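PDB 3R8E: hypothetical sugar kinase from Cytophaga hutchinsonii, which probably transfers a phosphate group to a sugar, as a ROK-family kinase built on the ribonuclease H-like fold. Local coordinates for residues Ser30-Leu35 / Ala308-Ala313; Glu135-Phe138 / Lys142-Gln145; Ser251-Val256 / Leu286-Thr291. All coordinates share one frame; numbering follows the deposited sequence. Where two conformers were deposited one is given.

How the contacts relate
Contacts 1 and 2 are neighbours: their centres lie about 17 Å apart and they meet where L311 O packs against F138 CE2 at 3.6 Å, so helices 308-318 and 127-138 pack on each other where the two contacts meet. Contact 3 stands alone at the dimer side, its centre about 32 Å from that of contact 1 and about 23 Å from that of contact 2, with nearest atoms about 16 and 12 Å away. Along the chain, contact 1 closes a loop that holds the other two in series. In ROK kinases the active site lies in the cleft between the two domains, and no residue of these contacts is assigned to it.

Contact 1 of 3, residues Ser30-Leu35 / Ala308-Ala313; sequences SVKFGL and AGLLGA
The apolar part of this contact is L310 laid against the backbone of K32, F33 and G34. L310 CD1 sits 3.6 Å from K32 O and 3.7 Å from K32 CB, and it also reaches the carbonyl carbon of F33. The other methyl, L310 CD2, lies 3.8 Å from G34 CA, where the glycine has no side chain to stand in its way; a CB modelled there would fall 2.9 Å from L310 CD2, a clash. L310 contributes 98 of the 162 Å² buried between the segments. Its CG is anti to the backbone N (chi1 -156°), which spreads the two methyls along the strand, CD1 at K32 and F33, CD2 at G34.

The polar part runs through one water. It accepts from K32 NZ at 2.9 Å and from L310 N at 2.8 Å, so a single oxygen serves both the lysine and an amide in the first turn of helix 308-318. K32 arrives there through a chain bent at chi2, chi3 and chi4, and the same NZ donates to N306 O just ahead of the helix. The ammonium is thereby fixed beside the helix start.

The axes of strand and helix segments come within 9.1 Å at 54°. Strand 30-36 pairs with 21-25 on one edge and with 42-43 and 45-49 on the other, in the N-terminal sheet. Helix 308-318 lies against one face of it; F33 points away from that helix and, with V31, packs on helices 50-54 and 59-73. The sheet is thus sandwiched between the C-terminal helix and those two.

Contact 2 of 3, residues Glu135-Phe138 / Lys142-Gln145; sequences EYYF and KRMQ
Y136 O is gripped by two neighbouring residues of the returning chain. R143 N donates to it at 2.7 Å, with an N-H...O angle of 152°, in the carbonyl plane and on a lone pair; K142 CA lies 3.3 Å from the same oxygen in a CA-H...O contact. This carbonyl in the last turn of the helix thus finds its acceptor role filled by the following loop, and R143, with positive phi, turns the chain.

The Y136 ring, its CG anti to the backbone N (chi1 178°), lies with R143 N over one face. At its edge is the carbonyl of selenomethionine M144, whose O is 3.2 Å from Y136 CD1.

R143 bends at chi2 and brings its guanidinium back along the helix end. Y137 CE1 sits over one face of that group, 3.7 Å from R143 NH2, the ring and guanidinium planes being 67° apart. Two waters attend this side: one donates to Y137 O at 2.7 Å and holds R143 NE weakly, while the other joins Y137 OH and, weakly, R143 NH1.

E135 OE2 accepts a hydrogen bond from L304 N. The arrangement is a compact helix-to-strand turn: helix 127-138 ends, and the loop leads into strand 147-152, first in chain order of a five-stranded sheet ordered 3-2-1-4-5, as in ribonuclease H-like domains.

Contact 3 of 3, residues Ser251-Val256 / Leu286-Thr291; sequences SLVNIV and LEHLPT
H288, the last residue of helix 274-288, meets V253 through its CB, which lies 3.8 Å from V253 CG1 and also 3.8 Å from V253 CG2. The two methyls therefore straddle the histidine's CB, and the side chains cross at about a right angle. With its CG anti to the carbonyl carbon (chi1 -60°), H288 carries its imidazole on past the valine; one face of that ring has E287 CB over it, offset toward the rim. H288 and V253 both pack on L181 of the second subunit, which also donates its N to N254 OD1, so this end of the contact lies at the dimer interface.

At L289 the chain leaves helical geometry (phi/psi -112/141°), and the side chain turns to the helix. L289 CD1 is 3.9 Å from V256 CG1. L289 CD2 lies 4.0 Å from V253 O and 4.1 Å from V253 CG1, the two side chains sliding past each other in opposite directions. L289 thus reaches both V253 and V256, one turn apart on helix 235-259, and the closest pair of CA atoms across the contact is V253 CA and L289 CA, at 6.7 Å. An alanine in place of V253 would remove both methyls, and is likely to leave a gap beside H288 CB and L289 CD2 and weaken the packing on L181 of the second subunit.

P290 then occupies the N-cap position of the short helix 291-294, whose Y293 and T294 pack on V256 and L289 respectively. Between the two segments the chemistry is apolar: 209 Å² is buried, mostly by the side chains of V253, V256 and L289 and by H288, with no polar bond between the segments, so adhesion here rests on fit of shape rather than on directional bonds.

Contact 1 of 3, residues Ser30-Leu35 / Ala308-Ala313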
ATOM      1  N   SER A  30      -7.045 -27.663   5.892  0.50 30.36           N
ATOM      2  CA  SER A  30      -7.659 -27.996   7.178  0.50 30.76           C
ATOM      3  C   SER A  30      -8.436 -26.816   7.775  0.50 33.68           C
ATOM      4  O   SER A  30      -8.040 -25.665   7.593  0.50 31.65           O
ATOM      5  CB  SER A  30      -6.603 -28.475   8.170  0.50 34.35           C
ATOM      6  OG  SER A  30      -5.624 -27.480   8.418  0.50 42.54           O
ATOM      7  N   VAL A  31      -9.552 -27.116   8.472  0.50 31.67           N
ATOM      8  CA  VAL A  31     -10.414 -26.140   9.161  0.50 30.77           C
ATOM      9  C   VAL A  31     -10.154 -26.312  10.656  0.50 34.88           C
ATOM     10  O   VAL A  31     -10.047 -27.448  11.126  0.50 35.14           O
ATOM     11  CB  VAL A  31     -11.919 -26.270   8.797  0.50 34.91           C
ATOM     12  CG1 VAL A  31     -12.743 -25.161   9.453  0.50 33.87           C
ATOM     13  CG2 VAL A  31     -12.128 -26.258   7.285  0.50 34.88           C
ATOM     14  N   LYS A  32     -10.037 -25.199  11.402  1.00 30.88           N
ATOM     15  CA  LYS A  32      -9.663 -25.281  12.822  1.00 30.76           C
ATOM     16  C   LYS A  32     -10.658 -24.576  13.749  1.00 33.14           C
ATOM     17  O   LYS A  32     -11.066 -23.444  13.496  1.00 31.35           O
ATOM     18  CB  LYS A  32      -8.259 -24.698  13.049  1.00 32.74           C
ATOM     19  CG  LYS A  32      -7.116 -25.543  12.495  1.00 47.37           C
ATOM     20  CD  LYS A  32      -6.003 -24.684  11.886  1.00 55.23           C
ATOM     21  CE  LYS A  32      -4.850 -24.405  12.827  1.00 67.27           C
ATOM     22  NZ  LYS A  32      -5.154 -23.305  13.781  1.00 75.04           N
ATOM     23  N   PHE A  33     -11.002 -25.257  14.848  1.00 29.52           N
ATOM     24  CA  PHE A  33     -11.899 -24.824  15.919  1.00 29.01           C
ATOM     25  C   PHE A  33     -11.142 -24.806  17.232  1.00 31.18           C
ATOM     26  O   PHE A  33     -10.320 -25.692  17.474  1.00 30.59           O
ATOM     27  CB  PHE A  33     -13.084 -25.801  16.044  1.00 32.28           C
ATOM     28  CG  PHE A  33     -14.288 -25.564  15.163  1.00 34.05           C
ATOM     29  CD1 PHE A  33     -14.173 -25.586  13.778  1.00 37.02           C
ATOM     30  CD2 PHE A  33     -15.554 -25.411  15.717  1.00 36.90           C
ATOM     31  CE1 PHE A  33     -15.298 -25.417  12.965  1.00 37.91           C
ATOM     32  CE2 PHE A  33     -16.676 -25.241  14.902  1.00 39.85           C
ATOM     33  CZ  PHE A  33     -16.539 -25.241  13.533  1.00 37.34           C
ATOM     34  N   GLY A  34     -11.437 -23.834  18.084  1.00 26.96           N
ATOM     35  CA  GLY A  34     -10.804 -23.769  19.394  1.00 26.55           C
ATOM     36  C   GLY A  34     -11.448 -22.796  20.350  1.00 28.79           C
ATOM     37  O   GLY A  34     -11.914 -21.728  19.943  1.00 26.44           O
ATOM     38  N   LEU A  35     -11.464 -23.164  21.633  1.00 27.36           N
ATOM     39  CA  LEU A  35     -11.988 -22.300  22.680  1.00 28.73           C
ATOM     40  C   LEU A  35     -10.841 -21.449  23.191  1.00 31.58           C
ATOM     41  O   LEU A  35      -9.831 -21.987  23.648  1.00 32.38           O
ATOM     42  CB  LEU A  35     -12.645 -23.116  23.796  1.00 30.88           C
ATOM     43  CG  LEU A  35     -13.989 -22.589  24.289  1.00 37.56           C
ATOM     44  CD1 LEU A  35     -15.050 -22.660  23.199  1.00 38.06           C
ATOM     45  CD2 LEU A  35     -14.453 -23.359  25.499  1.00 42.17           C
ATOM     46  N   ALA A 308      -2.186 -17.963  15.367  1.00 22.98           N
ATOM     47  CA  ALA A 308      -2.542 -16.545  15.255  1.00 21.33           C
ATOM     48  C   ALA A 308      -3.922 -16.307  14.621  1.00 23.29           C
ATOM     49  O   ALA A 308      -4.663 -15.458  15.116  1.00 22.77           O
ATOM     50  CB  ALA A 308      -1.475 -15.789  14.473  1.00 21.52           C
ATOM     51  N   GLY A 309      -4.245 -17.047  13.554  1.00 20.38           N
ATOM     52  CA  GLY A 309      -5.518 -16.930  12.840  1.00 19.96           C
ATOM     53  C   GLY A 309      -6.728 -17.208  13.711  1.00 22.86           C
ATOM     54  O   GLY A 309      -7.679 -16.420  13.726  1.00 21.36           O
ATOM     55  N   LEU A 310      -6.680 -18.319  14.465  1.00 20.92           N
ATOM     56  CA  LEU A 310      -7.749 -18.731  15.377  1.00 22.21           C
ATOM     57  C   LEU A 310      -7.854 -17.748  16.552  1.00 22.75           C
ATOM     58  O   LEU A 310      -8.959 -17.311  16.883  1.00 20.72           O
ATOM     59  CB  LEU A 310      -7.497 -20.160  15.876  1.00 23.41           C
ATOM     60  CG  LEU A 310      -8.732 -20.926  16.355  1.00 29.79           C
ATOM     61  CD1 LEU A 310      -8.660 -22.378  15.944  1.00 31.62           C
ATOM     62  CD2 LEU A 310      -8.884 -20.833  17.862  1.00 32.93           C
ATOM     63  N   LEU A 311      -6.702 -17.363  17.142  1.00 19.50           N
ATOM     64  CA  LEU A 311      -6.658 -16.406  18.253  1.00 18.40           C
ATOM     65  C   LEU A 311      -7.245 -15.055  17.832  1.00 20.41           C
ATOM     66  O   LEU A 311      -8.032 -14.476  18.580  1.00 19.95           O
ATOM     67  CB  LEU A 311      -5.225 -16.226  18.792  1.00 17.81           C
ATOM     68  CG  LEU A 311      -4.628 -17.417  19.556  1.00 22.78           C
ATOM     69  CD1 LEU A 311      -3.156 -17.185  19.832  1.00 21.78           C
ATOM     70  CD2 LEU A 311      -5.350 -17.665  20.870  1.00 26.33           C
ATOM     71  N   GLY A 312      -6.900 -14.603  16.622  1.00 17.25           N
ATOM     72  CA  GLY A 312      -7.391 -13.348  16.061  1.00 16.87           C
ATOM     73  C   GLY A 312      -8.876 -13.402  15.773  1.00 20.68           C
ATOM     74  O   GLY A 312      -9.587 -12.425  16.020  1.00 20.75           O
ATOM     75  N   ALA A 313      -9.357 -14.557  15.274  1.00 18.37           N
ATOM     76  CA  ALA A 313     -10.784 -14.777  14.994  1.00 18.57           C
ATOM     77  C   ALA A 313     -11.581 -14.613  16.294  1.00 22.83           C
ATOM     78  O   ALA A 313     -12.540 -13.847  16.324  1.00 22.94           O
ATOM     79  CB  ALA A 313     -11.006 -16.151  14.379  1.00 19.81           C
TER
HETATM   80  O   HOH W   1      -5.202 -20.438  13.338  1.00 27.79           O

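Contact 2 of 3, residues Glu135-Phe138 / Lys142-Gln145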
ATOM      1  N   GLU A 135      -1.701 -11.638  16.821  1.00 16.82           N
ATOM      2  CA  GLU A 135      -0.375 -11.185  17.245  1.00 15.71           C
ATOM      3  C   GLU A 135      -0.501  -9.925  18.088  1.00 19.25           C
ATOM      4  O   GLU A 135       0.183  -9.801  19.097  1.00 19.54           O
ATOM      5  CB  GLU A 135       0.531 -10.941  16.027  1.00 16.02           C
ATOM      6  CG  GLU A 135       1.146 -12.213  15.453  1.00 18.55           C
ATOM      7  CD  GLU A 135       2.180 -12.944  16.296  1.00 24.80           C
ATOM      8  OE1 GLU A 135       2.714 -12.351  17.261  1.00 18.74           O
ATOM      9  OE2 GLU A 135       2.485 -14.109  15.961  1.00 22.06           O
ATOM     10  N   TYR A 136      -1.421  -9.021  17.707  1.00 15.30           N
ATOM     11  CA  TYR A 136      -1.670  -7.769  18.414  1.00 15.30           C
ATOM     12  C   TYR A 136      -2.185  -8.016  19.840  1.00 19.37           C
ATOM     13  O   TYR A 136      -1.782  -7.305  20.757  1.00 20.09           O
ATOM     14  CB  TYR A 136      -2.678  -6.912  17.621  1.00 15.86           C
ATOM     15  CG  TYR A 136      -3.048  -5.608  18.301  1.00 16.41           C
ATOM     16  CD1 TYR A 136      -2.192  -4.512  18.262  1.00 17.92           C
ATOM     17  CD2 TYR A 136      -4.253  -5.473  18.987  1.00 18.35           C
ATOM     18  CE1 TYR A 136      -2.533  -3.306  18.873  1.00 18.93           C
ATOM     19  CE2 TYR A 136      -4.596  -4.279  19.618  1.00 19.99           C
ATOM     20  CZ  TYR A 136      -3.729  -3.199  19.564  1.00 26.00           C
ATOM     21  OH  TYR A 136      -4.064  -2.014  20.178  1.00 25.01           O
ATOM     22  N   TYR A 137      -3.059  -9.012  20.038  1.00 16.10           N
ATOM     23  CA  TYR A 137      -3.594  -9.242  21.381  1.00 18.20           C
ATOM     24  C   TYR A 137      -2.789 -10.218  22.219  1.00 22.40           C
ATOM     25  O   TYR A 137      -2.807 -10.097  23.449  1.00 22.60           O
ATOM     26  CB  TYR A 137      -5.042  -9.762  21.310  1.00 20.57           C
ATOM     27  CG  TYR A 137      -6.070  -8.725  20.908  1.00 24.60           C
ATOM     28  CD1 TYR A 137      -6.093  -7.465  21.506  1.00 27.55           C
ATOM     29  CD2 TYR A 137      -7.071  -9.027  19.991  1.00 26.27           C
ATOM     30  CE1 TYR A 137      -7.046  -6.512  21.152  1.00 28.91           C
ATOM     31  CE2 TYR A 137      -8.037  -8.085  19.637  1.00 27.94           C
ATOM     32  CZ  TYR A 137      -8.019  -6.827  20.217  1.00 36.25           C
ATOM     33  OH  TYR A 137      -8.965  -5.895  19.863  1.00 39.37           O
ATOM     34  N   PHE A 138      -2.135 -11.218  21.591  1.00 19.20           N
ATOM     35  CA  PHE A 138      -1.520 -12.290  22.377  1.00 19.74           C
ATOM     36  C   PHE A 138      -0.046 -12.607  22.092  1.00 23.62           C
ATOM     37  O   PHE A 138       0.543 -13.393  22.841  1.00 23.32           O
ATOM     38  CB  PHE A 138      -2.337 -13.582  22.171  1.00 21.82           C
ATOM     39  CG  PHE A 138      -3.833 -13.443  22.351  1.00 23.34           C
ATOM     40  CD1 PHE A 138      -4.391 -13.306  23.618  1.00 27.54           C
ATOM     41  CD2 PHE A 138      -4.685 -13.452  21.252  1.00 24.68           C
ATOM     42  CE1 PHE A 138      -5.777 -13.198  23.783  1.00 28.80           C
ATOM     43  CE2 PHE A 138      -6.070 -13.339  21.417  1.00 27.44           C
ATOM     44  CZ  PHE A 138      -6.607 -13.209  22.680  1.00 26.39           C
ATOM     45  N   LYS A 142       2.688  -7.922  21.586  1.00 19.37           N
ATOM     46  CA  LYS A 142       1.298  -7.543  21.808  1.00 19.69           C
ATOM     47  C   LYS A 142       1.167  -6.040  22.082  1.00 22.74           C
ATOM     48  O   LYS A 142       2.032  -5.430  22.730  1.00 22.17           O
ATOM     49  CB  LYS A 142       0.628  -8.371  22.917  1.00 23.68           C
ATOM     50  CG  LYS A 142       1.238  -8.261  24.304  1.00 35.52           C
ATOM     51  CD  LYS A 142       0.285  -8.824  25.353  1.00 45.69           C
ATOM     52  CE  LYS A 142       0.787  -8.592  26.755  1.00 58.56           C
ATOM     53  NZ  LYS A 142      -0.210  -9.021  27.772  1.00 70.15           N
ATOM     54  N   ARG A 143       0.105  -5.451  21.506  1.00 19.27           N
ATOM     55  CA  ARG A 143      -0.286  -4.041  21.603  1.00 19.60           C
ATOM     56  C   ARG A 143       0.636  -3.101  20.790  1.00 21.51           C
ATOM     57  O   ARG A 143       0.425  -1.885  20.813  1.00 21.05           O
ATOM     58  CB  ARG A 143      -0.442  -3.559  23.062  1.00 23.60           C
ATOM     59  CG  ARG A 143      -1.566  -4.254  23.837  1.00 39.62           C
ATOM     60  CD  ARG A 143      -2.952  -3.773  23.434  1.00 53.60           C
ATOM     61  NE  ARG A 143      -4.007  -4.584  24.042  1.00 65.01           N
ATOM     62  CZ  ARG A 143      -5.308  -4.334  23.927  1.00 80.47           C
ATOM     63  NH1 ARG A 143      -5.732  -3.286  23.230  1.00 66.38           N
ATOM     64  NH2 ARG A 143      -6.195  -5.126  24.515  1.00 70.09           N
HETATM   65  N   MSE A 144       1.590  -3.658  20.009  1.00 17.30           N
HETATM   66  CA  MSE A 144       2.393  -2.871  19.059  1.00 15.26           C
HETATM   67  C   MSE A 144       1.369  -2.249  18.113  1.00 18.91           C
HETATM   68  O   MSE A 144       0.563  -2.982  17.536  1.00 17.97           O
HETATM   69  CB  MSE A 144       3.390  -3.776  18.332  1.00 15.85           C
HETATM   70  CG  MSE A 144       4.276  -3.031  17.343  1.00 20.41           C
HETATM   71 SE   MSE A 144       5.838  -4.082  16.863  0.75 26.44          SE
HETATM   72  CE  MSE A 144       5.045  -5.584  16.053  1.00 22.65           C
ATOM     73  N   GLN A 145       1.310  -0.912  18.053  1.00 16.46           N
ATOM     74  CA  GLN A 145       0.229  -0.201  17.376  1.00 15.21           C
ATOM     75  C   GLN A 145       0.224  -0.287  15.852  1.00 16.81           C
ATOM     76  O   GLN A 145      -0.857  -0.355  15.262  1.00 16.58           O
ATOM     77  CB  GLN A 145       0.225   1.279  17.791  1.00 16.78           C
ATOM     78  CG  GLN A 145      -0.119   1.502  19.272  1.00 22.74           C
ATOM     79  CD  GLN A 145      -1.504   1.030  19.657  1.00 33.95           C
ATOM     80  OE1 GLN A 145      -1.692  -0.036  20.254  1.00 31.96           O
ATOM     81  NE2 GLN A 145      -2.503   1.829  19.363  1.00 22.79           N
TER
HETATM   82  O   HOH W   2      -3.806  -7.917  24.758  1.00 52.85           O
HETATM   83  O   HOH W   3      -8.626  -3.495  21.322  1.00 72.07           O

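Contact 3 of 3, residues Ser251-Val256 / Leu286-Thr291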
ATOM      1  N   SER A 251       9.585  -6.416  -1.943  1.00 15.98           N
ATOM      2  CA  SER A 251       8.135  -6.203  -1.822  1.00 14.69           C
ATOM      3  C   SER A 251       7.811  -5.375  -0.572  1.00 16.60           C
ATOM      4  O   SER A 251       6.912  -4.529  -0.617  1.00 14.15           O
ATOM      5  CB  SER A 251       7.378  -7.526  -1.812  1.00 18.27           C
ATOM      6  OG  SER A 251       7.189  -7.967  -3.147  1.00 23.29           O
ATOM      7  N   LEU A 252       8.570  -5.576   0.526  1.00 14.01           N
ATOM      8  CA  LEU A 252       8.376  -4.788   1.750  1.00 13.44           C
ATOM      9  C   LEU A 252       8.710  -3.312   1.499  1.00 17.19           C
ATOM     10  O   LEU A 252       8.036  -2.455   2.059  1.00 15.82           O
ATOM     11  CB  LEU A 252       9.176  -5.349   2.942  1.00 13.55           C
ATOM     12  CG  LEU A 252       8.523  -6.555   3.642  1.00 16.94           C
ATOM     13  CD1 LEU A 252       9.532  -7.313   4.495  1.00 16.72           C
ATOM     14  CD2 LEU A 252       7.304  -6.135   4.477  1.00 19.17           C
ATOM     15  N   VAL A 253       9.685  -3.013   0.603  1.00 14.69           N
ATOM     16  CA  VAL A 253      10.006  -1.624   0.216  1.00 14.51           C
ATOM     17  C   VAL A 253       8.729  -0.958  -0.320  1.00 16.93           C
ATOM     18  O   VAL A 253       8.381   0.151   0.098  1.00 15.73           O
ATOM     19  CB  VAL A 253      11.165  -1.567  -0.819  1.00 18.50           C
ATOM     20  CG1 VAL A 253      11.207  -0.219  -1.553  1.00 17.90           C
ATOM     21  CG2 VAL A 253      12.507  -1.862  -0.147  1.00 18.73           C
ATOM     22  N   ASN A 254       8.006  -1.667  -1.206  1.00 14.33           N
ATOM     23  CA  ASN A 254       6.767  -1.151  -1.791  1.00 12.92           C
ATOM     24  C   ASN A 254       5.651  -0.991  -0.759  1.00 16.04           C
ATOM     25  O   ASN A 254       4.941   0.014  -0.810  1.00 14.83           O
ATOM     26  CB  ASN A 254       6.298  -2.036  -2.946  1.00 14.36           C
ATOM     27  CG  ASN A 254       7.140  -1.884  -4.180  1.00 26.81           C
ATOM     28  OD1 ASN A 254       7.935  -0.953  -4.296  1.00 21.49           O
ATOM     29  ND2 ASN A 254       6.986  -2.797  -5.129  1.00 22.17           N
ATOM     30  N   ILE A 255       5.489  -1.960   0.164  1.00 12.91           N
ATOM     31  CA  ILE A 255       4.461  -1.903   1.216  1.00 11.61           C
ATOM     32  C   ILE A 255       4.748  -0.711   2.129  1.00 14.67           C
ATOM     33  O   ILE A 255       3.847   0.065   2.434  1.00 14.01           O
ATOM     34  CB  ILE A 255       4.381  -3.235   2.014  1.00 14.79           C
ATOM     35  CG1 ILE A 255       3.939  -4.392   1.101  1.00 15.07           C
ATOM     36  CG2 ILE A 255       3.444  -3.115   3.227  1.00 15.40           C
ATOM     37  CD1 ILE A 255       4.342  -5.786   1.599  1.00 17.22           C
ATOM     38  N   VAL A 256       6.013  -0.555   2.535  1.00 12.27           N
ATOM     39  CA  VAL A 256       6.427   0.536   3.418  1.00 12.08           C
ATOM     40  C   VAL A 256       6.197   1.899   2.725  1.00 14.95           C
ATOM     41  O   VAL A 256       5.703   2.818   3.371  1.00 15.30           O
ATOM     42  CB  VAL A 256       7.895   0.328   3.863  1.00 16.39           C
ATOM     43  CG1 VAL A 256       8.484   1.591   4.466  1.00 16.96           C
ATOM     44  CG2 VAL A 256       7.986  -0.828   4.854  1.00 15.37           C
ATOM     45  N   LEU A 286      17.347  -1.312   3.330  1.00 20.87           N
ATOM     46  CA  LEU A 286      18.304  -0.226   3.531  1.00 22.08           C
ATOM     47  C   LEU A 286      18.761   0.365   2.194  1.00 26.77           C
ATOM     48  O   LEU A 286      18.998   1.565   2.126  1.00 27.19           O
ATOM     49  CB  LEU A 286      19.519  -0.704   4.336  1.00 23.00           C
ATOM     50  CG  LEU A 286      19.293  -1.094   5.803  1.00 27.74           C
ATOM     51  CD1 LEU A 286      20.500  -1.855   6.341  1.00 29.06           C
ATOM     52  CD2 LEU A 286      19.038   0.132   6.671  1.00 30.36           C
ATOM     53  N   GLU A 287      18.871  -0.470   1.138  1.00 23.67           N
ATOM     54  CA  GLU A 287      19.292  -0.034  -0.199  1.00 24.17           C
ATOM     55  C   GLU A 287      18.279   0.896  -0.869  1.00 26.95           C
ATOM     56  O   GLU A 287      18.687   1.833  -1.556  1.00 26.29           O
ATOM     57  CB  GLU A 287      19.509  -1.243  -1.121  1.00 26.00           C
ATOM     58  CG  GLU A 287      20.886  -1.881  -1.015  1.00 39.14           C
ATOM     59  CD  GLU A 287      21.098  -3.178  -1.779  1.00 59.93           C
ATOM     60  OE1 GLU A 287      20.222  -3.558  -2.590  1.00 52.95           O
ATOM     61  OE2 GLU A 287      22.157  -3.813  -1.569  1.00 52.35           O
ATOM     62  N   HIS A 288      16.971   0.622  -0.699  1.00 22.63           N
ATOM     63  CA  HIS A 288      15.914   1.350  -1.400  1.00 22.24           C
ATOM     64  C   HIS A 288      15.119   2.359  -0.558  1.00 25.28           C
ATOM     65  O   HIS A 288      14.387   3.159  -1.141  1.00 25.57           O
ATOM     66  CB  HIS A 288      14.932   0.351  -2.027  1.00 22.34           C
ATOM     67  CG  HIS A 288      15.571  -0.574  -3.017  1.00 26.44           C
ATOM     68  ND1 HIS A 288      15.954  -0.136  -4.269  1.00 29.10           N
ATOM     69  CD2 HIS A 288      15.862  -1.890  -2.906  1.00 28.21           C
ATOM     70  CE1 HIS A 288      16.461  -1.194  -4.879  1.00 29.11           C
ATOM     71  NE2 HIS A 288      16.434  -2.269  -4.095  1.00 28.96           N
ATOM     72  N   LEU A 289      15.220   2.314   0.777  1.00 20.31           N
ATOM     73  CA  LEU A 289      14.468   3.242   1.621  1.00 19.03           C
ATOM     74  C   LEU A 289      15.374   4.241   2.334  1.00 23.33           C
ATOM     75  O   LEU A 289      16.414   3.839   2.850  1.00 23.39           O
ATOM     76  CB  LEU A 289      13.624   2.497   2.675  1.00 17.78           C
ATOM     77  CG  LEU A 289      12.494   1.585   2.169  1.00 20.55           C
ATOM     78  CD1 LEU A 289      12.042   0.647   3.270  1.00 20.54           C
ATOM     79  CD2 LEU A 289      11.305   2.392   1.613  1.00 19.64           C
ATOM     80  N   PRO A 290      14.947   5.522   2.466  1.00 20.41           N
ATOM     81  CA  PRO A 290      15.757   6.491   3.227  1.00 21.11           C
ATOM     82  C   PRO A 290      15.699   6.214   4.736  1.00 23.83           C
ATOM     83  O   PRO A 290      14.866   5.421   5.196  1.00 22.67           O
ATOM     84  CB  PRO A 290      15.128   7.842   2.868  1.00 22.85           C
ATOM     85  CG  PRO A 290      13.716   7.522   2.524  1.00 25.81           C
ATOM     86  CD  PRO A 290      13.725   6.147   1.917  1.00 20.91           C
ATOM     87  N   THR A 291      16.562   6.893   5.510  1.00 20.66           N
ATOM     88  CA  THR A 291      16.679   6.709   6.967  1.00 20.43           C
ATOM     89  C   THR A 291      15.367   7.044   7.720  1.00 21.77           C
ATOM     90  O   THR A 291      15.152   6.498   8.811  1.00 19.95           O
ATOM     91  CB  THR A 291      17.869   7.486   7.540  1.00 27.37           C
ATOM     92  OG1 THR A 291      17.742   8.867   7.227  1.00 27.23           O
ATOM     93  CG2 THR A 291      19.207   6.949   7.043  1.00 27.94           C
TER